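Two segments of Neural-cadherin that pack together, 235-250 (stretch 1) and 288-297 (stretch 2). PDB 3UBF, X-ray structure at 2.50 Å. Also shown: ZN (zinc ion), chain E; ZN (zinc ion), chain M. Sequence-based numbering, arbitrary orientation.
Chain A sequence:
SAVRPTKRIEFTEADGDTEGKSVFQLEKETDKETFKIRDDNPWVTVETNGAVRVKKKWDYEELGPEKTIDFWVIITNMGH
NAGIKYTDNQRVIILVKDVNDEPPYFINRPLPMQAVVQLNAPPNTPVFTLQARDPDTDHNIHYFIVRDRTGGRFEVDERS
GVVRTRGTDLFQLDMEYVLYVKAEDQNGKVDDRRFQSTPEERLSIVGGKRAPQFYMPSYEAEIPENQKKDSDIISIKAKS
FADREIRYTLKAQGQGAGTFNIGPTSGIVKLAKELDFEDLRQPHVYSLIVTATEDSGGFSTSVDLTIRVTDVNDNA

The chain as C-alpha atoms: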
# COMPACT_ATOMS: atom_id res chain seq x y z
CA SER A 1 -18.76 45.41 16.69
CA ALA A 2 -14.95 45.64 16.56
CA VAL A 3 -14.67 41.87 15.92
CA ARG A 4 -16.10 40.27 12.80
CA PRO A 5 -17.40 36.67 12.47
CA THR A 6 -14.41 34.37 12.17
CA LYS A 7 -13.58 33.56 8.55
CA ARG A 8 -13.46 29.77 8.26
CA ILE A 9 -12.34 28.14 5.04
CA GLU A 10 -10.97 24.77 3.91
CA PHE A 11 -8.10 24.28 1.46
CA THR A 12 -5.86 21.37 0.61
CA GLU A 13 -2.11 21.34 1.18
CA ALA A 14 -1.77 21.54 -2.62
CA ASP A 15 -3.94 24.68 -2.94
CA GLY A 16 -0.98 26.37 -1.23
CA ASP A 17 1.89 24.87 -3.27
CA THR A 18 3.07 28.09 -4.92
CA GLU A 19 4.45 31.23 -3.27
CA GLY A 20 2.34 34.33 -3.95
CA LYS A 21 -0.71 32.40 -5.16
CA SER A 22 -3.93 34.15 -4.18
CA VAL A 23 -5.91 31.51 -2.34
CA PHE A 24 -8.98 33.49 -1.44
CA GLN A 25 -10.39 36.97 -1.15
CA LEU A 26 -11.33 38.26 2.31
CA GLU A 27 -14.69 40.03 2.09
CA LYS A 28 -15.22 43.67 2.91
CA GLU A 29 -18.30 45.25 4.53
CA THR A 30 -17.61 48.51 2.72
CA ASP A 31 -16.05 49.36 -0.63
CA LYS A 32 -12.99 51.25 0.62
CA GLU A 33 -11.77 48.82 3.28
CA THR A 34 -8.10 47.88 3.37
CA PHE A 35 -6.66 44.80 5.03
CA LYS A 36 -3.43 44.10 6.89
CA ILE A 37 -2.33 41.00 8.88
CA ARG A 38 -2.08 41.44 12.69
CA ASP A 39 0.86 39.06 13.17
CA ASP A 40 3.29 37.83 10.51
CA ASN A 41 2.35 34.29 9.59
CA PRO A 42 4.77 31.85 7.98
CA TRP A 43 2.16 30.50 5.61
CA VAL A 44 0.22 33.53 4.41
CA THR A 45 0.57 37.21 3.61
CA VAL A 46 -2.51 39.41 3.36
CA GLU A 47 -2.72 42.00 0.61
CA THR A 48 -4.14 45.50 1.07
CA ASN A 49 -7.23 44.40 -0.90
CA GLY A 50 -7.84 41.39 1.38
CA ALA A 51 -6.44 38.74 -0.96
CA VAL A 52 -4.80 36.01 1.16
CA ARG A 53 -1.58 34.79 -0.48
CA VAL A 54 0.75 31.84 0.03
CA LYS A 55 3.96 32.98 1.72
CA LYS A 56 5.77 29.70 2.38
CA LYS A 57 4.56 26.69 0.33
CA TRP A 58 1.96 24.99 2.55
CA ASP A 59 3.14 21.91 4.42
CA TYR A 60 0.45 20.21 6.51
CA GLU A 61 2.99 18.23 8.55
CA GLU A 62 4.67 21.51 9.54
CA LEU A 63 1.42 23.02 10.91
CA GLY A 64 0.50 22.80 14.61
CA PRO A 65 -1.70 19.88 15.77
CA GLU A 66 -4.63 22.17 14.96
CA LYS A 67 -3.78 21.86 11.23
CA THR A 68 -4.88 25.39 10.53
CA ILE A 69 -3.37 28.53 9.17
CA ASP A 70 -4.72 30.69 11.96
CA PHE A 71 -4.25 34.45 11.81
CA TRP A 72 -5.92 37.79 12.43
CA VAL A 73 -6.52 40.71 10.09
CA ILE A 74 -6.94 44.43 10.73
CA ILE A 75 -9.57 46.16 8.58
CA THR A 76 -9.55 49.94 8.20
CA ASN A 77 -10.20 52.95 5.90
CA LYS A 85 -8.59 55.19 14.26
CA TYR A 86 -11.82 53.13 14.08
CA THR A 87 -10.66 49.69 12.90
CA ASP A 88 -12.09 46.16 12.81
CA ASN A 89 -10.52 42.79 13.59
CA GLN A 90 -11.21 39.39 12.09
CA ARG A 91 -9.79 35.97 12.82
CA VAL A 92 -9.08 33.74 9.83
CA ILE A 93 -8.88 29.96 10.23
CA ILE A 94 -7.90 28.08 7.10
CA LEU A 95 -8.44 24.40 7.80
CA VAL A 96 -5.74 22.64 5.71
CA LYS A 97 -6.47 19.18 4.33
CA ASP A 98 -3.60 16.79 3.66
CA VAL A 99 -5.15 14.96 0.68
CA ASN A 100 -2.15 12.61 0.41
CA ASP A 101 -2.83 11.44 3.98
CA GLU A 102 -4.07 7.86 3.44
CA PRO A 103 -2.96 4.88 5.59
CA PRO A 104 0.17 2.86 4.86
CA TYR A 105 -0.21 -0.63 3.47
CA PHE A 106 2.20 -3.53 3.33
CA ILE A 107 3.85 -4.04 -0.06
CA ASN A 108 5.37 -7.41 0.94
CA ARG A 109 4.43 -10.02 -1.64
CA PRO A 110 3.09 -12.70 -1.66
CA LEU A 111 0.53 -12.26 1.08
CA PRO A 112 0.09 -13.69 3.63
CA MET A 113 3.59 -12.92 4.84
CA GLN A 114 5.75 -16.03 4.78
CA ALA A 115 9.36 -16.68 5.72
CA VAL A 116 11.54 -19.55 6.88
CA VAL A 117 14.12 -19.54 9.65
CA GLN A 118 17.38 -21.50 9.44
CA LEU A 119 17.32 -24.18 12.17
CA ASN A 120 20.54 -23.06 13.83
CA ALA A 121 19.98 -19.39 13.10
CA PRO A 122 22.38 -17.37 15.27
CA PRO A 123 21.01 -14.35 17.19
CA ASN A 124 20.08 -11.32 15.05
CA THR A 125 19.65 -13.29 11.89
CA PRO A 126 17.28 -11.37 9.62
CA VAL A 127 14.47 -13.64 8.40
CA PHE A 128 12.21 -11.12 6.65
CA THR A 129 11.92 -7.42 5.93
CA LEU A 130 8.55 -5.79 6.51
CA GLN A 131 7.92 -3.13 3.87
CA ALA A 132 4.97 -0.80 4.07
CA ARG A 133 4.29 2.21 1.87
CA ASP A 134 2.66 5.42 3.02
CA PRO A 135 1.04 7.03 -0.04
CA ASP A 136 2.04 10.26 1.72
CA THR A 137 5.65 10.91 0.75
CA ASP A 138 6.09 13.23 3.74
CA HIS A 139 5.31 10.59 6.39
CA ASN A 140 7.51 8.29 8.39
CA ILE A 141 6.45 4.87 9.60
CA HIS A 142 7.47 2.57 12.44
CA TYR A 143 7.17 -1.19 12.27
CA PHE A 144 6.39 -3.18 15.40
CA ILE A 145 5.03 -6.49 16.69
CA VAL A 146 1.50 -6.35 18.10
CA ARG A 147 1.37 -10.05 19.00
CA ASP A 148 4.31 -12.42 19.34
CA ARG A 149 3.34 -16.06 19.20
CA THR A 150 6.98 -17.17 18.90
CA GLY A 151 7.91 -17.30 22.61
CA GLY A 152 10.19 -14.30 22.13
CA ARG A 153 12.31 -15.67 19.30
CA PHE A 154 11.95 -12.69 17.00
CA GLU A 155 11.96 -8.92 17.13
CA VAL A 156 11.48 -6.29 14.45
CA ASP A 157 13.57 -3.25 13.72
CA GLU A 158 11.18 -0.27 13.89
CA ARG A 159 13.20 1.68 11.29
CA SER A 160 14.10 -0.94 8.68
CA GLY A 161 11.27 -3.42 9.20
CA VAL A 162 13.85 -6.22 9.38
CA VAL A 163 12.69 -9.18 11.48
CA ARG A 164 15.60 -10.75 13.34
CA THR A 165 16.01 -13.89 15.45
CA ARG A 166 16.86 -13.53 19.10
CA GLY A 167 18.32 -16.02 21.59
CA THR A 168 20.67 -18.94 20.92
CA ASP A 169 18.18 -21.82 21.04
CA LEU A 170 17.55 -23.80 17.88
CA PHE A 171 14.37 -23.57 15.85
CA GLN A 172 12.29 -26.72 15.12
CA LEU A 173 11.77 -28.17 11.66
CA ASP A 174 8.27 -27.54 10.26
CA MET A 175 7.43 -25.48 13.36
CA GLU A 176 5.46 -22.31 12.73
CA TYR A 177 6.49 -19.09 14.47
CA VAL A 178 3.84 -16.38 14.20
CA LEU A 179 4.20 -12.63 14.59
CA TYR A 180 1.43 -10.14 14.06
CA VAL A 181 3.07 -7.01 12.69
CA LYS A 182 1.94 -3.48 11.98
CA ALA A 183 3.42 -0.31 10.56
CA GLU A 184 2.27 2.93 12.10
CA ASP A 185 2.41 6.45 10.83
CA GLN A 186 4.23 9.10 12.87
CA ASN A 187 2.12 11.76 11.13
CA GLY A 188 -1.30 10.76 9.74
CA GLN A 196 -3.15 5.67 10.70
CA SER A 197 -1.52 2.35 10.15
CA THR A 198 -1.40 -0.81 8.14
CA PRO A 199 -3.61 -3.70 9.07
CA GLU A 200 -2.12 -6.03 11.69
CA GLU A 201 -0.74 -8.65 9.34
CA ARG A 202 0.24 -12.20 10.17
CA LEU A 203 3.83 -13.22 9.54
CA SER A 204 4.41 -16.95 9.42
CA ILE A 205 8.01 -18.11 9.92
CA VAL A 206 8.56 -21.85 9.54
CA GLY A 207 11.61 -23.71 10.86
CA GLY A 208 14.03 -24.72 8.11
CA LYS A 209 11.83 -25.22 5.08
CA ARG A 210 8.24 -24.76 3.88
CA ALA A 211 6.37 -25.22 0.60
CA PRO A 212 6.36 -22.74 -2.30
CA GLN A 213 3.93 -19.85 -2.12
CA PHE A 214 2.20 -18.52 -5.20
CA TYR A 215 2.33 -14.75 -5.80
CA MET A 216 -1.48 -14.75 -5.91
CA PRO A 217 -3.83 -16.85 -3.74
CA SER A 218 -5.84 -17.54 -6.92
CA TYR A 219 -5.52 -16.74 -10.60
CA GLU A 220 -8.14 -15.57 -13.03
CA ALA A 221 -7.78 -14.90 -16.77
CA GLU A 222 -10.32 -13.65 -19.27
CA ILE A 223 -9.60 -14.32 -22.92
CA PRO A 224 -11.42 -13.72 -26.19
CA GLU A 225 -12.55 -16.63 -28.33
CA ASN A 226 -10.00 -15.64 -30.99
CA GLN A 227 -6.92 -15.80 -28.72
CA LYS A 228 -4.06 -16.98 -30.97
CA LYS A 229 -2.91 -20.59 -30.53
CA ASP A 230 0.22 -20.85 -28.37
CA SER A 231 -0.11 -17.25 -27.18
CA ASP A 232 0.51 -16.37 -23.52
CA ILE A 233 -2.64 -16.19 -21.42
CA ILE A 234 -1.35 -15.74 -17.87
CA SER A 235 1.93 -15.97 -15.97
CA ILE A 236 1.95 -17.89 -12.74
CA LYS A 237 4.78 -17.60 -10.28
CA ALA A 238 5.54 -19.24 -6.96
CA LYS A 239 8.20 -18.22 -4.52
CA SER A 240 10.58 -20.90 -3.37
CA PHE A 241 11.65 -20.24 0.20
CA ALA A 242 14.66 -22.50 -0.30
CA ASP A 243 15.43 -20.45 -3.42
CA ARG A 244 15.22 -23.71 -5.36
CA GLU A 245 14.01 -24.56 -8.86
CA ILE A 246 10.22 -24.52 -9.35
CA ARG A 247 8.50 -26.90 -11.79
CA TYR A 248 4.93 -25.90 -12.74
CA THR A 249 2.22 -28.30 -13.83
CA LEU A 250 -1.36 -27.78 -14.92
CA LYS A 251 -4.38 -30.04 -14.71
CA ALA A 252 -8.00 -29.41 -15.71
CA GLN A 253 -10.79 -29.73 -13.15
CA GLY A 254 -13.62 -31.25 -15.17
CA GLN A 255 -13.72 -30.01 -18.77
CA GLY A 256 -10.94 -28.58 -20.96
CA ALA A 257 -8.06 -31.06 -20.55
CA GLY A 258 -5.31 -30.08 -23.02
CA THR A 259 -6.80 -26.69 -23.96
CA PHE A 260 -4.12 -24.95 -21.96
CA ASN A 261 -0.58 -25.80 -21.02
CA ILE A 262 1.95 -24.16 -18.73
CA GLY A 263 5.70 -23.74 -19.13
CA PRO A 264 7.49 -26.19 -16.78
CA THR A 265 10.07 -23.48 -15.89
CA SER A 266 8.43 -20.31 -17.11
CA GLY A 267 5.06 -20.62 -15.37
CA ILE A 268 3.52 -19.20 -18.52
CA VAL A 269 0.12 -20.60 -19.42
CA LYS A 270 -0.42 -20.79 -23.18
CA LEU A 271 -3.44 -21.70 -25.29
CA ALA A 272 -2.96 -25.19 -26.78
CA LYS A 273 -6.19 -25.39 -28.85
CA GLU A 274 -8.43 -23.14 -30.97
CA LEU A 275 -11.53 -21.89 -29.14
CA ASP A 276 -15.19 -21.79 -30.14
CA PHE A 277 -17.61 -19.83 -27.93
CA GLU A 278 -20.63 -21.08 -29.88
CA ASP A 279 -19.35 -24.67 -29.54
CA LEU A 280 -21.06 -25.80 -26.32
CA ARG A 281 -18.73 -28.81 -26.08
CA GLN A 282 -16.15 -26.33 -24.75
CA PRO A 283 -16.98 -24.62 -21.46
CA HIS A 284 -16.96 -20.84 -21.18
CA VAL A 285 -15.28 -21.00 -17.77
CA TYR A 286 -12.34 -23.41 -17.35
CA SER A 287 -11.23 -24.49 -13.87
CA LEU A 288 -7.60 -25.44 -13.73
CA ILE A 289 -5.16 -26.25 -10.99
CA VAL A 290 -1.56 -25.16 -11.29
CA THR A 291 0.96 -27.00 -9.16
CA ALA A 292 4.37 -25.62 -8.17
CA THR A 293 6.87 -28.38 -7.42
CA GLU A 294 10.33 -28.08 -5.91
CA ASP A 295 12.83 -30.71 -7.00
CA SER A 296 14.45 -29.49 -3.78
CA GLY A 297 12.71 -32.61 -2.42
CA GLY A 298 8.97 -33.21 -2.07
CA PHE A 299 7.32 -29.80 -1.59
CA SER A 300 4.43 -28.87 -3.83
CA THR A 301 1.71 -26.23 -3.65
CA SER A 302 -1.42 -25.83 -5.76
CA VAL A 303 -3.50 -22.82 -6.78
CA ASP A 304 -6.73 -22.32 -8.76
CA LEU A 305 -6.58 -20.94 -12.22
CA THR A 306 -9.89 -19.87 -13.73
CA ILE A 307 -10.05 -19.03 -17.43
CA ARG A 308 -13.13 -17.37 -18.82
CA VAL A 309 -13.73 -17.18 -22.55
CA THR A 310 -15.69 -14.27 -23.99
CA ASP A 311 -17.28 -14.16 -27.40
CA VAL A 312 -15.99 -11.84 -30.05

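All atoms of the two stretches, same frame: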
# COMPACT_ATOMS: atom_id res chain seq x y z
N SER A 235 0.69 -15.51 -16.59
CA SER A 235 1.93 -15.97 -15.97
C SER A 235 1.67 -16.29 -14.52
O SER A 235 1.12 -15.48 -13.78
CB SER A 235 3.03 -14.91 -16.05
OG SER A 235 3.82 -15.09 -17.20
N ILE A 236 2.07 -17.49 -14.12
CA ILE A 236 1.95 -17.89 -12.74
C ILE A 236 3.33 -18.03 -12.14
O ILE A 236 4.25 -18.57 -12.76
CB ILE A 236 1.11 -19.17 -12.63
CG1 ILE A 236 -0.36 -18.81 -12.87
CG2 ILE A 236 1.24 -19.79 -11.27
CD1 ILE A 236 -1.06 -19.79 -13.72
N LYS A 237 3.50 -17.50 -10.93
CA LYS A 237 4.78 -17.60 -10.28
C LYS A 237 4.62 -17.97 -8.82
O LYS A 237 3.71 -17.48 -8.14
CB LYS A 237 5.58 -16.30 -10.42
CG LYS A 237 7.07 -16.53 -10.36
CD LYS A 237 7.86 -15.24 -10.52
CE LYS A 237 8.40 -14.75 -9.19
NZ LYS A 237 9.58 -13.85 -9.35
N ALA A 238 5.49 -18.86 -8.36
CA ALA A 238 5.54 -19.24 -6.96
C ALA A 238 6.92 -18.94 -6.43
O ALA A 238 7.91 -19.01 -7.15
CB ALA A 238 5.18 -20.69 -6.78
N LYS A 239 6.96 -18.56 -5.16
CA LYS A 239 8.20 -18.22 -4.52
C LYS A 239 8.69 -19.48 -3.85
O LYS A 239 7.93 -20.16 -3.15
CB LYS A 239 7.95 -17.12 -3.49
CG LYS A 239 9.16 -16.77 -2.67
CD LYS A 239 8.84 -15.73 -1.66
CE LYS A 239 10.08 -15.40 -0.89
NZ LYS A 239 9.97 -14.06 -0.29
N SER A 240 9.96 -19.81 -4.07
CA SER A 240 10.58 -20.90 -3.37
C SER A 240 11.35 -20.33 -2.20
O SER A 240 12.29 -19.54 -2.39
CB SER A 240 11.51 -21.69 -4.31
OG SER A 240 12.34 -22.56 -3.57
N PHE A 241 10.98 -20.73 -1.00
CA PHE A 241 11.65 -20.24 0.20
C PHE A 241 13.05 -20.81 0.41
O PHE A 241 13.85 -20.25 1.16
CB PHE A 241 10.76 -20.43 1.43
CG PHE A 241 9.49 -19.69 1.32
CD1 PHE A 241 8.36 -20.31 0.79
CD2 PHE A 241 9.43 -18.34 1.66
CE1 PHE A 241 7.19 -19.62 0.64
CE2 PHE A 241 8.25 -17.63 1.52
CZ PHE A 241 7.13 -18.26 1.01
N ALA A 242 13.33 -21.91 -0.28
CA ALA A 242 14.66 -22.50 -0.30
C ALA A 242 15.44 -21.99 -1.50
O ALA A 242 16.54 -22.44 -1.78
CB ALA A 242 14.56 -24.01 -0.34
N ASP A 243 14.85 -21.04 -2.21
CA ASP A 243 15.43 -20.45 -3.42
C ASP A 243 15.83 -21.52 -4.44
O ASP A 243 16.84 -21.40 -5.15
CB ASP A 243 16.60 -19.54 -3.05
CG ASP A 243 16.74 -18.38 -4.00
OD1 ASP A 243 15.74 -18.06 -4.69
OD2 ASP A 243 17.86 -17.80 -4.05
N ARG A 244 14.99 -22.55 -4.52
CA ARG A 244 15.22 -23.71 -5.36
C ARG A 244 14.36 -23.68 -6.62
O ARG A 244 13.41 -22.91 -6.72
CB ARG A 244 14.94 -24.98 -4.56
N GLU A 245 14.70 -24.53 -7.58
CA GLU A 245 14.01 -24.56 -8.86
C GLU A 245 12.54 -24.97 -8.70
O GLU A 245 12.21 -25.92 -8.00
CB GLU A 245 14.76 -25.47 -9.84
CG GLU A 245 14.44 -25.24 -11.33
CD GLU A 245 14.66 -23.79 -11.79
OE1 GLU A 245 15.80 -23.28 -11.70
OE2 GLU A 245 13.67 -23.17 -12.25
N ILE A 246 11.65 -24.21 -9.35
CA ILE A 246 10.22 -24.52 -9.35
C ILE A 246 9.78 -25.12 -10.69
O ILE A 246 10.01 -24.53 -11.75
CB ILE A 246 9.38 -23.27 -9.06
CG1 ILE A 246 9.72 -22.69 -7.68
CG2 ILE A 246 7.87 -23.57 -9.19
CD1 ILE A 246 8.94 -23.30 -6.54
N ARG A 247 9.15 -26.30 -10.63
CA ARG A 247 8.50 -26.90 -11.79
C ARG A 247 6.97 -26.74 -11.69
O ARG A 247 6.36 -27.15 -10.71
CB ARG A 247 8.87 -28.38 -11.92
CG ARG A 247 8.16 -29.08 -13.08
CD ARG A 247 8.79 -30.42 -13.42
NE ARG A 247 8.90 -30.62 -14.87
CZ ARG A 247 9.95 -30.21 -15.60
NH1 ARG A 247 10.97 -29.58 -15.03
NH2 ARG A 247 9.97 -30.44 -16.91
N TYR A 248 6.38 -26.14 -12.72
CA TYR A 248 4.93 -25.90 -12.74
C TYR A 248 4.23 -26.95 -13.56
O TYR A 248 4.69 -27.30 -14.66
CB TYR A 248 4.60 -24.52 -13.32
CG TYR A 248 5.25 -23.38 -12.60
CD1 TYR A 248 6.44 -22.82 -13.07
CD2 TYR A 248 4.69 -22.85 -11.44
CE1 TYR A 248 7.05 -21.77 -12.40
CE2 TYR A 248 5.29 -21.81 -10.76
CZ TYR A 248 6.47 -21.27 -11.25
OH TYR A 248 7.07 -20.23 -10.58
N THR A 249 3.12 -27.47 -13.04
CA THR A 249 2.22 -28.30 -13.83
C THR A 249 0.81 -27.78 -13.77
O THR A 249 0.47 -26.95 -12.92
CB THR A 249 2.24 -29.80 -13.45
OG1 THR A 249 1.87 -29.97 -12.08
CG2 THR A 249 3.61 -30.43 -13.73
N LEU A 250 -0.02 -28.29 -14.68
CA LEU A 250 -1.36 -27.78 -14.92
C LEU A 250 -2.30 -28.92 -15.23
O LEU A 250 -2.10 -29.67 -16.19
CB LEU A 250 -1.33 -26.80 -16.09
CG LEU A 250 -2.63 -26.10 -16.47
CD1 LEU A 250 -2.38 -24.64 -16.78
CD2 LEU A 250 -3.30 -26.81 -17.65
N LEU A 288 -8.87 -24.75 -13.62
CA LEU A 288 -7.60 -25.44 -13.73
C LEU A 288 -6.88 -25.35 -12.40
O LEU A 288 -7.12 -24.44 -11.61
CB LEU A 288 -6.75 -24.79 -14.83
CG LEU A 288 -7.43 -24.60 -16.20
CD1 LEU A 288 -6.72 -23.53 -17.02
CD2 LEU A 288 -7.50 -25.92 -16.99
N ILE A 289 -6.01 -26.32 -12.15
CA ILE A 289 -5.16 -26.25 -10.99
C ILE A 289 -3.73 -26.26 -11.46
O ILE A 289 -3.29 -27.19 -12.17
CB ILE A 289 -5.41 -27.41 -10.00
CG1 ILE A 289 -6.82 -27.33 -9.44
CG2 ILE A 289 -4.40 -27.34 -8.86
CD1 ILE A 289 -7.20 -28.51 -8.55
N VAL A 290 -3.00 -25.21 -11.08
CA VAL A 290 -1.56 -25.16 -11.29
C VAL A 290 -0.84 -25.65 -10.04
O VAL A 290 -1.17 -25.26 -8.90
CB VAL A 290 -1.08 -23.74 -11.67
CG1 VAL A 290 0.46 -23.73 -11.86
CG2 VAL A 290 -1.78 -23.27 -12.95
N THR A 291 0.13 -26.53 -10.25
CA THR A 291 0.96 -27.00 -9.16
C THR A 291 2.38 -26.49 -9.33
O THR A 291 2.92 -26.53 -10.44
CB THR A 291 0.93 -28.53 -9.07
OG1 THR A 291 -0.44 -28.94 -8.93
CG2 THR A 291 1.73 -29.04 -7.86
N ALA A 292 2.95 -25.96 -8.24
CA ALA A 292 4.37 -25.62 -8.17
C ALA A 292 5.12 -26.70 -7.39
O ALA A 292 4.82 -26.96 -6.24
CB ALA A 292 4.58 -24.26 -7.51
N THR A 293 6.12 -27.30 -8.03
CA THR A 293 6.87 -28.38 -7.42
C THR A 293 8.34 -28.03 -7.33
O THR A 293 8.95 -27.64 -8.32
CB THR A 293 6.68 -29.68 -8.22
OG1 THR A 293 5.27 -29.92 -8.37
CG2 THR A 293 7.32 -30.86 -7.53
N GLU A 294 8.89 -28.17 -6.13
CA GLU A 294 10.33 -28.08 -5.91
C GLU A 294 10.94 -29.44 -6.16
O GLU A 294 10.42 -30.45 -5.68
CB GLU A 294 10.64 -27.63 -4.48
CG GLU A 294 10.32 -26.18 -4.20
CD GLU A 294 10.83 -25.71 -2.84
OE1 GLU A 294 11.06 -26.55 -1.95
OE2 GLU A 294 10.99 -24.48 -2.67
N ASP A 295 12.02 -29.49 -6.92
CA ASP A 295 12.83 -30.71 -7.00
C ASP A 295 13.89 -30.60 -5.91
O ASP A 295 14.87 -31.35 -5.90
CB ASP A 295 13.49 -30.87 -8.38
CG ASP A 295 13.11 -32.19 -9.06
OD1 ASP A 295 11.96 -32.30 -9.53
OD2 ASP A 295 13.98 -33.10 -9.13
N SER A 296 13.66 -29.65 -5.00
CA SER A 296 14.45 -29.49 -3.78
C SER A 296 14.10 -30.61 -2.79
O SER A 296 14.65 -30.68 -1.69
CB SER A 296 14.17 -28.12 -3.15
OG SER A 296 15.22 -27.71 -2.29
N GLY A 297 13.19 -31.49 -3.22
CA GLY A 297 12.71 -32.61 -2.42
C GLY A 297 11.27 -32.38 -1.98
O GLY A 297 11.00 -31.48 -1.17
ZN ZN E . 18.59 -15.75 -5.44
ZN ZN M . 12.34 -20.99 -11.96
O HOH W 1 9.56 -23.08 -0.86
O HOH W 2 16.57 -16.01 -6.04

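The two stretches join mainly as neighbouring antiparallel strands. Residues Arg 247 to Leu 250 run against Val 290 to Thr 293. Two pairs carry the backbone hydrogen bonds. Arg 247 N reaches Thr 293 O at 2.7 Å, and Thr 293 N returns to Arg 247 O at 2.7 Å. Thr 249 N lies 2.8 Å from Thr 291 O, and Thr 291 N lies 2.7 Å from Thr 249 O.

The pairing sorts the side chains onto two faces. Tyr 248, Leu 250, Val 290 and Ala 292 share one face. The side chains of Ile 246 and Glu 294 point to the same side. Here the small methyl of Ala 292 leaves a shallow hollow, and three neighbours fill it. Ala 238 CB sits 3.7 Å from Ala 292 CB. Ile 246 CG2 lies 3.8 Å from Ala 292 CB, and the Tyr 248 ring brings CE2 to 4.1 Å from it. The far end of that ring is anchored too: Ala 238 N donates to Tyr 248 OH at 3.0 Å. Val 290 is the next bump. Val 290 CG2 meets Ile 236 CD1 at 3.6 Å and Leu 250 CD1 at 4.1 Å; Val 290 CG1 is 4.3 Å from Tyr 248 CD2. The branched side chains of Ile 236 and Val 290, both buried, fill this part of the face; Leu 250 is partly exposed.

The other face carries Arg 247, Thr 249, Thr 291 and Thr 293. It is more open, and polar side chains fit it. Thr 249 OG1 packs 3.5 Å from Thr 291 CB.

Glu 294 is buried, and its OE2 takes two hydrogen bonds. Ser 240 OG donates to Glu 294 OE2 at 2.5 Å. The same OG accepts from Arg 244 N at 2.8 Å, so one hydroxyl ties the turn region to the carboxylate. Water 1 bridges Phe 241 N and Glu 294 OE2, 2.7 Å from each. Nearby, Arg 244 CB rests 3.5 Å from Ser 296 CB.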